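Local coordinates for 70 kDa protein (Xanthomonas sp., PDB 4B2N), which is a dihaem c-type cytochrome that acts as a rubber oxygenase, a processive dioxygenase that cleaves the polyisoprene of latex, at residues 82-87 and 339-344; 103-108 and 330-335; 150-155 and 167-172; 261-266 and 471-476; 275-280 and 439-444. All coordinates share one frame; numbering follows the deposited sequence. Where two conformers were deposited one is given.

Contact 1. Residues 82-87 and 339-344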
# COMPACT_ATOMS: atom_id res chain seq x y z
N PRO A 82 -2.14 24.28 7.42
CA PRO A 82 -2.35 25.14 6.23
C PRO A 82 -3.57 24.59 5.46
O PRO A 82 -3.81 23.40 5.48
CB PRO A 82 -1.10 24.89 5.40
CG PRO A 82 -0.05 24.39 6.37
CD PRO A 82 -0.80 23.62 7.41
N PRO A 83 -4.36 25.47 4.82
CA PRO A 83 -5.56 25.06 4.11
C PRO A 83 -5.17 24.15 2.95
O PRO A 83 -4.06 24.28 2.39
CB PRO A 83 -6.14 26.36 3.60
CG PRO A 83 -5.04 27.38 3.64
CD PRO A 83 -4.13 26.93 4.77
N ARG A 84 -6.07 23.22 2.61
CA ARG A 84 -5.93 22.49 1.41
C ARG A 84 -6.17 23.44 0.20
O ARG A 84 -6.73 24.56 0.38
CB ARG A 84 -6.99 21.36 1.39
CG ARG A 84 -6.67 20.16 2.29
CD ARG A 84 -7.63 18.99 2.02
NE ARG A 84 -7.70 18.79 0.55
CZ ARG A 84 -6.76 18.16 -0.16
NH1 ARG A 84 -5.69 17.59 0.46
NH2 ARG A 84 -6.85 18.12 -1.46
N PRO A 85 -5.86 22.99 -1.02
CA PRO A 85 -6.10 23.79 -2.25
C PRO A 85 -7.57 24.14 -2.36
O PRO A 85 -8.39 23.30 -1.99
CB PRO A 85 -5.75 22.82 -3.39
CG PRO A 85 -4.69 21.94 -2.77
CD PRO A 85 -5.09 21.77 -1.31
N THR A 86 -7.89 25.34 -2.88
CA THR A 86 -9.30 25.79 -2.96
C THR A 86 -9.66 26.02 -4.43
O THR A 86 -10.84 26.24 -4.77
CB THR A 86 -9.52 27.12 -2.23
OG1 THR A 86 -8.67 28.10 -2.82
CG2 THR A 86 -9.22 26.98 -0.70
N THR A 87 -8.65 25.98 -5.32
CA THR A 87 -8.85 26.15 -6.77
C THR A 87 -8.23 25.07 -7.63
O THR A 87 -7.35 24.35 -7.18
CB THR A 87 -8.25 27.47 -7.29
OG1 THR A 87 -6.82 27.36 -7.34
CG2 THR A 87 -8.72 28.67 -6.42
N ILE A 339 2.27 15.17 -2.34
CA ILE A 339 2.17 13.76 -2.74
C ILE A 339 0.70 13.29 -2.70
O ILE A 339 0.19 12.75 -3.66
CB ILE A 339 3.15 12.82 -1.95
CG1 ILE A 339 4.66 13.16 -2.26
CG2 ILE A 339 2.69 11.36 -2.17
CD1 ILE A 339 5.63 12.56 -1.26
N ASN A 340 0.03 13.54 -1.59
CA ASN A 340 -1.35 13.15 -1.40
C ASN A 340 -2.27 13.72 -2.49
O ASN A 340 -3.13 13.02 -3.01
CB ASN A 340 -1.86 13.55 -0.02
CG ASN A 340 -3.27 13.16 0.19
OD1 ASN A 340 -4.16 14.03 0.30
ND2 ASN A 340 -3.53 11.85 0.16
N ASN A 341 -2.13 15.00 -2.75
CA ASN A 341 -2.82 15.59 -3.89
C ASN A 341 -2.47 14.98 -5.25
O ASN A 341 -3.34 14.83 -6.03
CB ASN A 341 -2.63 17.08 -3.92
CG ASN A 341 -3.40 17.77 -2.83
OD1 ASN A 341 -4.46 17.27 -2.37
ND2 ASN A 341 -2.85 18.86 -2.34
N PHE A 342 -1.21 14.66 -5.53
CA PHE A 342 -0.95 13.92 -6.74
C PHE A 342 -1.76 12.59 -6.70
O PHE A 342 -2.43 12.24 -7.67
CB PHE A 342 0.57 13.63 -6.89
CG PHE A 342 0.89 12.77 -8.08
CD1 PHE A 342 0.44 13.16 -9.36
CD2 PHE A 342 1.64 11.62 -7.92
CE1 PHE A 342 0.75 12.34 -10.45
CE2 PHE A 342 2.00 10.83 -9.01
CZ PHE A 342 1.51 11.19 -10.27
N LEU A 343 -1.68 11.84 -5.60
CA LEU A 343 -2.43 10.52 -5.53
C LEU A 343 -3.91 10.71 -5.79
O LEU A 343 -4.55 9.92 -6.51
CB LEU A 343 -2.22 9.87 -4.14
CG LEU A 343 -0.73 9.71 -3.74
CD1 LEU A 343 -0.60 8.89 -2.46
CD2 LEU A 343 -0.05 8.92 -4.86
N ILE A 344 -4.49 11.77 -5.22
CA ILE A 344 -5.97 12.01 -5.43
C ILE A 344 -6.19 12.45 -6.89
O ILE A 344 -7.29 12.33 -7.39
CB ILE A 344 -6.45 13.19 -4.56
CG1 ILE A 344 -6.45 12.83 -3.09
CG2 ILE A 344 -7.84 13.63 -4.93
CD1 ILE A 344 -6.59 14.18 -2.34

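Contact 2. Residues 103-108 and 330-335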
# COMPACT_ATOMS: atom_id res chain seq x y z
N GLU A 103 9.39 11.20 -7.82
CA GLU A 103 10.37 10.85 -8.83
C GLU A 103 11.78 11.19 -8.32
O GLU A 103 12.75 10.47 -8.65
CB GLU A 103 10.09 11.61 -10.13
CG GLU A 103 8.95 10.99 -10.98
CD GLU A 103 8.70 11.79 -12.23
OE1 GLU A 103 9.64 12.56 -12.64
OE2 GLU A 103 7.57 11.66 -12.79
N GLU A 104 11.91 12.30 -7.58
CA GLU A 104 13.23 12.78 -7.25
C GLU A 104 13.63 13.00 -5.82
O GLU A 104 14.79 13.42 -5.55
CB GLU A 104 13.70 14.00 -8.03
CG GLU A 104 12.73 15.01 -8.51
CD GLU A 104 13.45 16.16 -9.24
OE1 GLU A 104 14.02 17.08 -8.59
OE2 GLU A 104 13.37 16.14 -10.46
N ARG A 105 12.73 12.75 -4.88
CA ARG A 105 13.13 13.05 -3.48
C ARG A 105 13.49 11.76 -2.77
O ARG A 105 12.73 10.80 -2.80
CB ARG A 105 11.97 13.80 -2.77
CG ARG A 105 11.97 15.25 -3.21
CD ARG A 105 13.01 16.03 -2.38
NE ARG A 105 12.54 16.26 -1.00
CZ ARG A 105 13.14 15.87 0.11
NH1 ARG A 105 14.28 15.19 0.07
NH2 ARG A 105 12.61 16.16 1.31
N GLN A 106 14.63 11.74 -2.09
CA GLN A 106 14.96 10.57 -1.26
C GLN A 106 14.31 10.69 0.14
O GLN A 106 14.85 11.32 1.05
CB GLN A 106 16.46 10.37 -1.13
CG GLN A 106 16.75 8.98 -0.51
CD GLN A 106 18.08 8.47 -0.95
OE1 GLN A 106 18.20 7.38 -1.57
NE2 GLN A 106 19.10 9.25 -0.69
N PHE A 107 13.15 10.11 0.28
CA PHE A 107 12.42 10.09 1.53
C PHE A 107 12.80 8.85 2.33
O PHE A 107 13.19 8.95 3.50
CB PHE A 107 10.92 9.98 1.21
CG PHE A 107 10.37 11.23 0.60
CD1 PHE A 107 10.48 12.47 1.28
CD2 PHE A 107 9.75 11.20 -0.64
CE1 PHE A 107 10.01 13.67 0.72
CE2 PHE A 107 9.24 12.39 -1.21
CZ PHE A 107 9.39 13.61 -0.52
N PHE A 108 12.66 7.70 1.67
CA PHE A 108 12.85 6.35 2.26
C PHE A 108 14.32 6.15 2.61
O PHE A 108 15.23 6.63 1.91
CB PHE A 108 12.33 5.33 1.23
CG PHE A 108 12.45 3.87 1.64
CD1 PHE A 108 13.69 3.18 1.56
CD2 PHE A 108 11.35 3.17 2.06
CE1 PHE A 108 13.82 1.82 1.94
CE2 PHE A 108 11.47 1.81 2.39
CZ PHE A 108 12.69 1.14 2.31
N ARG A 330 9.10 15.92 10.94
CA ARG A 330 7.79 16.64 10.97
C ARG A 330 7.63 17.55 9.74
O ARG A 330 6.54 17.73 9.20
CB ARG A 330 7.67 17.51 12.24
CG ARG A 330 7.54 16.68 13.50
CD ARG A 330 7.10 17.51 14.68
NE ARG A 330 7.86 18.74 14.85
CZ ARG A 330 8.78 18.94 15.79
NH1 ARG A 330 9.11 17.97 16.61
NH2 ARG A 330 9.36 20.15 15.93
N GLY A 331 8.74 18.15 9.32
CA GLY A 331 8.73 19.16 8.22
C GLY A 331 8.61 18.58 6.81
O GLY A 331 8.48 19.34 5.86
N LEU A 332 8.54 17.25 6.68
CA LEU A 332 8.13 16.60 5.43
C LEU A 332 6.66 16.80 5.12
O LEU A 332 6.22 16.49 4.01
CB LEU A 332 8.35 15.06 5.43
CG LEU A 332 9.84 14.74 5.50
CD1 LEU A 332 10.07 13.28 5.82
CD2 LEU A 332 10.51 14.97 4.16
N GLU A 333 5.89 17.29 6.09
CA GLU A 333 4.43 17.38 5.91
C GLU A 333 3.94 18.12 4.64
O GLU A 333 3.05 17.60 3.96
CB GLU A 333 3.75 17.97 7.18
CG GLU A 333 2.22 17.82 7.12
CD GLU A 333 1.59 18.14 8.49
OE1 GLU A 333 1.91 17.42 9.47
OE2 GLU A 333 0.82 19.15 8.57
N ASP A 334 4.45 19.33 4.34
CA ASP A 334 4.04 20.05 3.11
C ASP A 334 4.28 19.15 1.87
O ASP A 334 3.42 19.06 0.97
CB ASP A 334 4.78 21.40 2.90
CG ASP A 334 4.51 22.44 3.98
OD1 ASP A 334 3.65 22.23 4.85
OD2 ASP A 334 5.15 23.52 3.93
N GLU A 335 5.45 18.50 1.80
CA GLU A 335 5.78 17.64 0.65
C GLU A 335 4.80 16.49 0.51
O GLU A 335 4.35 16.09 -0.60
CB GLU A 335 7.21 17.13 0.78
CG GLU A 335 8.16 18.25 0.44
CD GLU A 335 9.62 17.85 0.68
OE1 GLU A 335 9.99 17.51 1.81
OE2 GLU A 335 10.43 17.95 -0.27

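Contact 3. Residues 150-155 and 167-172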
# COMPACT_ATOMS: atom_id res chain seq x y z
N ASN A 150 16.00 8.47 -13.96
CA ASN A 150 16.05 8.10 -12.54
C ASN A 150 17.53 7.86 -12.27
O ASN A 150 17.99 6.76 -12.26
CB ASN A 150 15.21 6.85 -12.36
CG ASN A 150 15.05 6.44 -10.86
OD1 ASN A 150 14.70 5.26 -10.57
ND2 ASN A 150 15.37 7.33 -9.95
N PRO A 151 18.31 8.93 -12.09
CA PRO A 151 19.79 8.76 -12.27
C PRO A 151 20.55 8.32 -11.01
O PRO A 151 20.10 8.53 -9.86
CB PRO A 151 20.22 10.18 -12.71
CG PRO A 151 19.31 11.09 -11.95
CD PRO A 151 17.94 10.36 -11.93
N TYR A 152 21.73 7.74 -11.22
CA TYR A 152 22.65 7.52 -10.09
C TYR A 152 24.07 7.70 -10.64
O TYR A 152 24.25 7.56 -11.84
CB TYR A 152 22.48 6.13 -9.49
CG TYR A 152 23.11 4.99 -10.27
CD1 TYR A 152 24.48 4.59 -9.97
CD2 TYR A 152 22.38 4.29 -11.25
CE1 TYR A 152 25.07 3.50 -10.65
CE2 TYR A 152 22.97 3.21 -11.89
CZ TYR A 152 24.28 2.83 -11.57
OH TYR A 152 24.88 1.77 -12.16
N PRO A 153 25.05 8.09 -9.77
CA PRO A 153 26.37 8.37 -10.36
C PRO A 153 27.21 7.08 -10.48
O PRO A 153 27.28 6.27 -9.54
CB PRO A 153 27.02 9.30 -9.30
CG PRO A 153 26.43 8.80 -8.00
CD PRO A 153 24.98 8.52 -8.35
N LEU A 154 27.81 6.91 -11.66
CA LEU A 154 28.83 5.88 -11.88
C LEU A 154 30.04 6.26 -11.03
O LEU A 154 30.21 7.45 -10.72
CB LEU A 154 29.18 5.84 -13.36
CG LEU A 154 28.02 5.65 -14.36
CD1 LEU A 154 28.63 5.20 -15.69
CD2 LEU A 154 26.94 4.66 -13.94
N PRO A 155 30.92 5.27 -10.73
CA PRO A 155 32.12 5.52 -9.97
C PRO A 155 32.86 6.69 -10.56
O PRO A 155 33.02 6.78 -11.78
CB PRO A 155 32.91 4.21 -10.15
CG PRO A 155 31.82 3.17 -10.12
CD PRO A 155 30.74 3.81 -10.99
N GLY A 167 24.21 6.95 -14.64
CA GLY A 167 23.56 5.65 -14.47
C GLY A 167 22.03 5.85 -14.34
O GLY A 167 21.59 6.97 -14.07
N GLN A 168 21.25 4.80 -14.61
CA GLN A 168 19.81 4.81 -14.49
C GLN A 168 19.42 3.68 -13.54
O GLN A 168 19.88 2.52 -13.69
CB GLN A 168 19.16 4.58 -15.90
CG GLN A 168 17.64 4.28 -15.91
CD GLN A 168 16.82 5.57 -15.83
OE1 GLN A 168 17.39 6.68 -15.62
NE2 GLN A 168 15.48 5.42 -15.82
N LEU A 169 18.43 3.99 -12.69
CA LEU A 169 17.88 3.04 -11.78
C LEU A 169 16.50 2.61 -12.22
O LEU A 169 15.80 3.40 -12.85
CB LEU A 169 17.69 3.67 -10.35
CG LEU A 169 18.97 4.23 -9.70
CD1 LEU A 169 18.57 5.27 -8.65
CD2 LEU A 169 19.77 3.05 -9.16
N PRO A 170 16.10 1.36 -11.89
CA PRO A 170 14.70 0.98 -12.18
C PRO A 170 13.70 1.75 -11.36
O PRO A 170 14.05 2.28 -10.27
CB PRO A 170 14.61 -0.47 -11.68
CG PRO A 170 15.98 -0.98 -11.69
CD PRO A 170 16.86 0.23 -11.33
N LEU A 171 12.43 1.77 -11.79
CA LEU A 171 11.37 2.34 -11.02
C LEU A 171 11.36 1.63 -9.71
O LEU A 171 11.39 0.40 -9.69
CB LEU A 171 10.06 2.02 -11.72
CG LEU A 171 8.80 2.52 -11.04
CD1 LEU A 171 8.74 4.05 -10.85
CD2 LEU A 171 7.62 1.92 -11.85
N GLY A 172 11.29 2.33 -8.60
CA GLY A 172 11.33 1.54 -7.34
C GLY A 172 12.58 1.69 -6.54
O GLY A 172 12.60 1.41 -5.33

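Contact 4. Residues 261-266 and 471-476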
# COMPACT_ATOMS: atom_id res chain seq x y z
N LEU A 261 11.29 3.43 18.40
CA LEU A 261 12.48 4.16 18.01
C LEU A 261 12.27 5.65 18.23
O LEU A 261 13.21 6.34 18.62
CB LEU A 261 12.75 3.93 16.52
CG LEU A 261 13.73 2.81 16.08
CD1 LEU A 261 13.70 1.59 16.98
CD2 LEU A 261 13.44 2.42 14.61
N PHE A 262 11.02 6.11 18.05
CA PHE A 262 10.78 7.57 17.87
C PHE A 262 9.85 8.07 18.92
O PHE A 262 8.89 7.41 19.23
CB PHE A 262 10.14 7.90 16.51
CG PHE A 262 11.01 7.48 15.33
CD1 PHE A 262 12.14 8.19 15.05
CD2 PHE A 262 10.72 6.33 14.60
CE1 PHE A 262 12.98 7.80 14.01
CE2 PHE A 262 11.57 5.88 13.58
CZ PHE A 262 12.68 6.64 13.25
N ASP A 263 10.14 9.23 19.44
CA ASP A 263 9.25 9.92 20.35
C ASP A 263 7.96 10.18 19.56
O ASP A 263 7.96 10.69 18.42
CB ASP A 263 9.96 11.22 20.77
CG ASP A 263 9.13 12.06 21.73
OD1 ASP A 263 7.99 12.42 21.37
OD2 ASP A 263 9.60 12.40 22.86
N MET A 264 6.84 9.78 20.12
CA MET A 264 5.61 9.82 19.40
C MET A 264 4.94 11.19 19.37
O MET A 264 3.91 11.33 18.75
CB MET A 264 4.67 8.84 20.08
CG MET A 264 5.24 7.42 19.92
SD MET A 264 4.96 6.73 18.26
CE MET A 264 3.16 6.49 18.35
N GLU A 265 5.56 12.18 20.04
CA GLU A 265 5.08 13.55 20.01
C GLU A 265 5.97 14.44 19.15
O GLU A 265 5.48 15.42 18.57
CB GLU A 265 5.02 14.10 21.41
CG GLU A 265 3.95 13.46 22.30
CD GLU A 265 4.05 14.07 23.68
OE1 GLU A 265 4.81 13.59 24.55
OE2 GLU A 265 3.40 15.09 23.89
N THR A 266 7.27 14.13 19.07
CA THR A 266 8.20 15.04 18.44
C THR A 266 8.92 14.42 17.23
O THR A 266 9.43 15.15 16.41
CB THR A 266 9.30 15.49 19.42
OG1 THR A 266 10.20 14.40 19.67
CG2 THR A 266 8.64 15.98 20.74
N GLU A 471 12.76 10.73 27.42
CA GLU A 471 12.66 9.71 28.50
C GLU A 471 11.70 10.10 29.60
O GLU A 471 11.01 9.25 30.15
CB GLU A 471 14.06 9.27 29.04
CG GLU A 471 14.02 8.33 30.27
CD GLU A 471 15.44 8.16 30.92
OE1 GLU A 471 16.43 8.18 30.12
OE2 GLU A 471 15.58 8.05 32.20
N LEU A 472 11.65 11.37 29.96
CA LEU A 472 10.78 11.81 30.99
C LEU A 472 9.35 11.51 30.55
O LEU A 472 8.54 10.93 31.29
CB LEU A 472 11.03 13.35 31.26
CG LEU A 472 10.03 14.08 32.23
CD1 LEU A 472 10.51 15.47 32.65
CD2 LEU A 472 8.62 14.18 31.65
N ARG A 473 9.03 11.91 29.35
CA ARG A 473 7.63 11.82 28.86
C ARG A 473 7.14 10.39 28.62
O ARG A 473 5.90 10.14 28.68
CB ARG A 473 7.47 12.59 27.53
CG ARG A 473 7.50 14.13 27.70
CD ARG A 473 7.40 14.86 26.35
NE ARG A 473 8.37 14.49 25.32
CZ ARG A 473 9.45 15.22 25.02
NH1 ARG A 473 9.75 16.28 25.77
NH2 ARG A 473 10.23 14.90 23.99
N ARG A 474 8.06 9.51 28.25
CA ARG A 474 7.68 8.05 28.01
C ARG A 474 6.85 7.42 29.14
O ARG A 474 5.88 6.62 28.92
CB ARG A 474 8.93 7.18 27.74
CG ARG A 474 9.57 7.48 26.40
CD ARG A 474 8.71 6.97 25.23
NE ARG A 474 9.59 6.94 24.06
CZ ARG A 474 9.27 6.43 22.90
NH1 ARG A 474 8.06 5.95 22.71
NH2 ARG A 474 10.21 6.38 21.95
N VAL A 475 7.21 7.73 30.39
CA VAL A 475 6.59 7.03 31.53
C VAL A 475 5.09 7.41 31.66
O VAL A 475 4.22 6.55 31.62
CB VAL A 475 7.39 7.28 32.83
CG1 VAL A 475 6.71 6.57 33.98
CG2 VAL A 475 8.83 6.77 32.69
N PRO A 476 4.77 8.73 31.79
CA PRO A 476 3.35 9.06 31.91
C PRO A 476 2.64 8.75 30.62
O PRO A 476 1.47 8.49 30.67
CB PRO A 476 3.30 10.59 32.13
CG PRO A 476 4.66 11.07 31.76
CD PRO A 476 5.58 9.92 32.06
O HOH W 1 7.10 12.50 24.06

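Contact 5. Residues 275-280 and 439-444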
# COMPACT_ATOMS: atom_id res chain seq x y z
N GLU A 275 6.72 2.17 25.19
CA GLU A 275 5.54 2.21 24.31
C GLU A 275 5.50 1.16 23.22
O GLU A 275 4.58 1.10 22.43
CB GLU A 275 5.40 3.61 23.71
CG GLU A 275 5.16 4.67 24.79
CD GLU A 275 4.71 5.97 24.15
OE1 GLU A 275 3.46 6.12 23.87
OE2 GLU A 275 5.57 6.84 23.88
N TYR A 276 6.53 0.34 23.16
CA TYR A 276 6.57 -0.77 22.22
C TYR A 276 5.99 -2.04 22.84
O TYR A 276 6.53 -2.53 23.84
CB TYR A 276 8.03 -1.02 21.92
CG TYR A 276 8.27 -2.03 20.83
CD1 TYR A 276 7.62 -1.94 19.58
CD2 TYR A 276 9.21 -3.06 21.04
CE1 TYR A 276 7.87 -2.89 18.57
CE2 TYR A 276 9.46 -4.01 20.07
CZ TYR A 276 8.82 -3.93 18.82
OH TYR A 276 9.12 -4.90 17.85
N VAL A 277 4.96 -2.61 22.20
CA VAL A 277 4.34 -3.87 22.67
C VAL A 277 5.13 -4.95 21.90
O VAL A 277 4.80 -5.24 20.76
CB VAL A 277 2.82 -3.88 22.38
CG1 VAL A 277 2.14 -5.19 22.81
CG2 VAL A 277 2.14 -2.69 23.06
N ALA A 278 6.22 -5.47 22.48
CA ALA A 278 7.21 -6.29 21.69
C ALA A 278 6.68 -7.65 21.22
O ALA A 278 7.38 -8.38 20.51
CB ALA A 278 8.52 -6.48 22.44
N ASP A 279 5.45 -7.94 21.59
CA ASP A 279 4.81 -9.24 21.40
C ASP A 279 3.47 -9.02 20.66
O ASP A 279 2.64 -9.91 20.69
CB ASP A 279 4.52 -9.81 22.78
CG ASP A 279 3.78 -8.80 23.66
OD1 ASP A 279 4.40 -7.82 24.15
OD2 ASP A 279 2.55 -8.93 23.81
N ALA A 280 3.25 -7.84 20.06
CA ALA A 280 2.07 -7.65 19.20
C ALA A 280 2.24 -8.70 18.12
O ALA A 280 3.35 -8.97 17.69
CB ALA A 280 2.04 -6.26 18.59
N GLU A 439 -5.31 -1.86 22.58
CA GLU A 439 -5.63 -0.50 23.00
C GLU A 439 -4.37 0.28 23.32
O GLU A 439 -4.31 1.50 23.09
CB GLU A 439 -6.58 -0.52 24.22
CG GLU A 439 -6.92 0.83 24.84
CD GLU A 439 -7.92 1.64 23.99
OE1 GLU A 439 -8.41 1.13 22.96
OE2 GLU A 439 -8.23 2.82 24.33
N ARG A 440 -3.36 -0.41 23.86
CA ARG A 440 -2.11 0.27 24.28
C ARG A 440 -1.42 0.91 23.09
O ARG A 440 -0.91 2.01 23.17
CB ARG A 440 -1.12 -0.70 24.94
CG ARG A 440 -1.57 -1.15 26.34
CD ARG A 440 -0.70 -2.26 26.87
NE ARG A 440 -0.75 -3.45 26.04
CZ ARG A 440 -0.00 -4.55 26.24
NH1 ARG A 440 0.90 -4.58 27.24
NH2 ARG A 440 -0.10 -5.56 25.41
N GLN A 441 -1.38 0.15 22.00
CA GLN A 441 -0.80 0.64 20.77
C GLN A 441 -1.57 1.84 20.17
O GLN A 441 -0.96 2.86 19.74
CB GLN A 441 -0.76 -0.53 19.78
CG GLN A 441 0.25 -1.64 20.15
CD GLN A 441 0.15 -2.76 19.13
OE1 GLN A 441 -0.92 -3.36 18.98
NE2 GLN A 441 1.20 -2.98 18.35
N ARG A 442 -2.89 1.71 20.10
CA ARG A 442 -3.72 2.78 19.56
C ARG A 442 -3.60 4.03 20.42
O ARG A 442 -3.55 5.14 19.92
CB ARG A 442 -5.18 2.33 19.36
CG ARG A 442 -5.28 1.31 18.23
CD ARG A 442 -6.72 0.95 17.90
NE ARG A 442 -7.51 0.69 19.10
CZ ARG A 442 -7.62 -0.48 19.69
NH1 ARG A 442 -6.98 -1.52 19.21
NH2 ARG A 442 -8.34 -0.61 20.78
N ARG A 443 -3.50 3.85 21.73
CA ARG A 443 -3.42 5.03 22.59
C ARG A 443 -2.08 5.78 22.40
O ARG A 443 -2.10 7.01 22.51
CB ARG A 443 -3.57 4.68 24.06
CG ARG A 443 -5.02 4.48 24.45
CD ARG A 443 -5.09 4.21 25.97
NE ARG A 443 -6.50 4.04 26.30
CZ ARG A 443 -7.10 4.53 27.40
NH1 ARG A 443 -6.41 5.25 28.31
NH2 ARG A 443 -8.44 4.37 27.56
N ALA A 444 -0.98 5.04 22.19
CA ALA A 444 0.31 5.66 21.91
C ALA A 444 0.25 6.57 20.64
O ALA A 444 0.81 7.66 20.56
CB ALA A 444 1.35 4.59 21.66
O HOH W 2 2.05 1.25 23.94

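Contact 1. Residues 82-87 and 339-344
Arg-84 and Asn-341 meet through the amide oxygen of the asparagine, which takes both terminal nitrogens of the guanidinium. The main bond runs from Arg-84 NH2 to Asn-341 OD1 (2.7 Å); a weaker one comes from Arg-84 NH1 to the same oxygen, bent to 130° at the hydrogen. OD1 lies close to the guanidinium plane, at its edge; the amide plane is turned 76° against it, and NH2 stands somewhat tilted from the carbonyl plane. The two side chains run past each other in opposite directions. The arginine chain is bent at chi3 (48°), which turns NE out of line with the extended part before it. One face of the guanidinium is covered near its rim by CD of the next residue, Pro-85.

Asn-341 stands on helix 333-345, and the partner segment is the extended, proline-rich approach to helix 88-104, with Thr-87 as the N-cap of that helix. The asparagine joins the two helices as well, since its ND2 bonds Ser-94 OG.

Pro-85 and Asn-341 approach tip to tip, with Pro-85 CG 3.6 Å from Asn-341 ND2. Two looser neighbours lie near the guanidinium: Asn-340 OD1 is 3.9 Å from Arg-84 NH1, and Ile-344 CD1 4.0 Å from Arg-84 NH2. Ile-339 and Leu-343, on the same helix, touch a haem c.

Contact 2. Residues 103-108 and 330-335
Arg-105 reaches Glu-335 with a side chain that can be followed outward from CB, which lies over one face of the Phe-107 ring, toward its rim. Bends at chi2 and chi3 fold the chain, and CD comes 3.8 Å from Glu-335 OE2. NE gives that oxygen its main bond (Arg-105 NE to Glu-335 OE2, 2.8 Å). Arg-105 NH2 bonds the other oxygen, Glu-335 OE1, at 3.0 Å and almost straight (169°), with a weak second contact to OE2. This is a side-on bidentate salt bridge: both oxygens are met on their syn sides, and guanidinium and carboxylate are only 23° from coplanar. Arg-105 NH2 also touches Leu-332 CD2 (3.7 Å) and forms a salt bridge to Asp-179, while NH1 bonds Lys-177 O. Phe-107 CE1 sits over one guanidinium face, toward its rim, and its ring edge receives Leu-332 CD2, 3.7 Å from CE1.

The contact joins the chain just beyond helix 88-104 to the junction of helices 326-331 and 333-345. Leu-332 packs on Met-315 of helix 312-319, Gln-106 on strand 186-189, and the following residue, Phe-108, touches a haem c.

Contact 3. Residues 150-155 and 167-172
Asn-150 and Leu-169 share a backbone bond, Leu-169 N to Asn-150 O (2.8 Å). The N-H of Asn-150 is taken by a side chain instead: Gln-168 OE1 accepts it at 2.8 Å from Asn-150 N, almost straight at 170°. The glutamine chain is bent at chi2 (83°), which turns CD back toward Asn-150, and its NE2 is satisfied by Phe-148 O. Further along, Tyr-152 and Gly-167 exchange two backbone bonds. Gly-167 N donates to Tyr-152 O (2.9 Å) and Tyr-152 N to Gly-167 O (3.0 Å).

Strands 151-152 and 167-168 thus form a short two-stranded antiparallel ladder, with Tyr-152 and Gly-167 as its hydrogen-bonded pair and Pro-151 and Gln-168 as the non-hydrogen-bonded pair. Pro-151 has no N-H to give; its CA makes a CH...O contact with Gly-167 O, and its carbonyl oxygen accepts from Gln-175.

The Tyr-152 ring swings over the partner strand, with Gly-167 CA above one face in a CH-pi contact, 4.0 Å from the centroid. Leu-154 CD2 also touches Gly-167 CA, at 3.6 Å. Beside this, Tyr-152 CD2 packs on Leu-169 CD2 at 3.6 Å. The phenol OH bonds His-118 ND1 of helix 114-118, and Tyr-117 meets the ring edge-to-face.

Contact 4. Residues 261-266 and 471-476
An Asx turn headed by Asp-263 faces helix 467-481 and meets Arg-473 and Arg-474 there. Asp-263 OD1 accepts from Glu-265 N (2.8 Å), nearly along its C-O axis, and from Thr-266 N, above the carboxylate plane. CG is anti to the backbone N (chi1 180°), beside the carbonyl carbon. The other oxygen, Asp-263 OD2, takes Arg-473 NH2 at 2.8 Å, in the guanidinium plane but above that of the carboxylate, and also bonds Ser-470 OG. Arg-473 NE donates to a water (2.7 Å to its oxygen), which bridges to Glu-265 OE1. The direct pair Glu-265 OE1 to Arg-473 NE is long, at 3.8 Å. Arg-474 passes to the loop backbone, where NH2 makes a weak bond to Phe-262 O (3.2 Å) and also bonds Ala-270 O, and one guanidinium face lies near Asp-263 CA; NH1 is held by Pro-259 O and Glu-275. The whole is a buried, water-bridged salt-bridge network built on an Asx motif, linking a long loop to a helix.

Contact 5. Residues 275-280 and 439-444
Glu-275 and Val-277 bring their irregular backbone up to the first turns of helix 439-446, with the CA atoms of Glu-275 and Ala-444 6.7 Å apart. From Val-277 to Ala-280 the loop makes a type I beta turn, closed by Ala-280 N to Val-277 O. No direct hydrogen bond crosses the contact. A water bridges it, 3.0 Å from Glu-275 O and, more weakly held, near Arg-440 O.

Val-277 has the largest share of its segment's packing and meets two helix residues with its two branches. CG1, anti to the backbone N (chi1 178°), reaches Arg-440 NH2 at 3.5 Å, and CG2 rests on Gln-441 CG at 3.6 Å; both of these side chains cross the valine at about a right angle. CG2 also lies over one face of the Arg-440 guanidinium, offset toward its rim, while the charge of that group is paired with Asp-438. Ala-280 CB packs against the amide end of Gln-441, 4.0 Å from its CD. At the other end, Ala-444 CB lies 3.4 Å from Glu-275 OE1, a carboxylate oxygen bonded to Asn-481 and Arg-477.

Those two partners belong to helix 467-481, so the glutamate sits where the loop and two helices converge. On the far side of the loop Tyr-276 packs on helices 253-261 and 599-607, and Gln-441 touches Ser-256 of the former.

From the N terminus, the approach to helix 88-104 opens contact 1 and the chain just beyond that helix opens contact 2. Both close on helix 333-345 and its start, contact 2 within the span of contact 1, and Ile-339 packs on Phe-107 between them. Contact 3 closes first, a local antiparallel strand pair lying within both spans. Contacts 4 and 5 open in the loop after helix 253-261, inside those spans, and close later on helices 467-481 and 439-446, so they cross contacts 1 and 2; contact 5 lies within contact 4. Arg-474 and Glu-275 join contacts 4 and 5 by a salt bridge, and Arg-330 probably bonds Thr-266 between contacts 2 and 4.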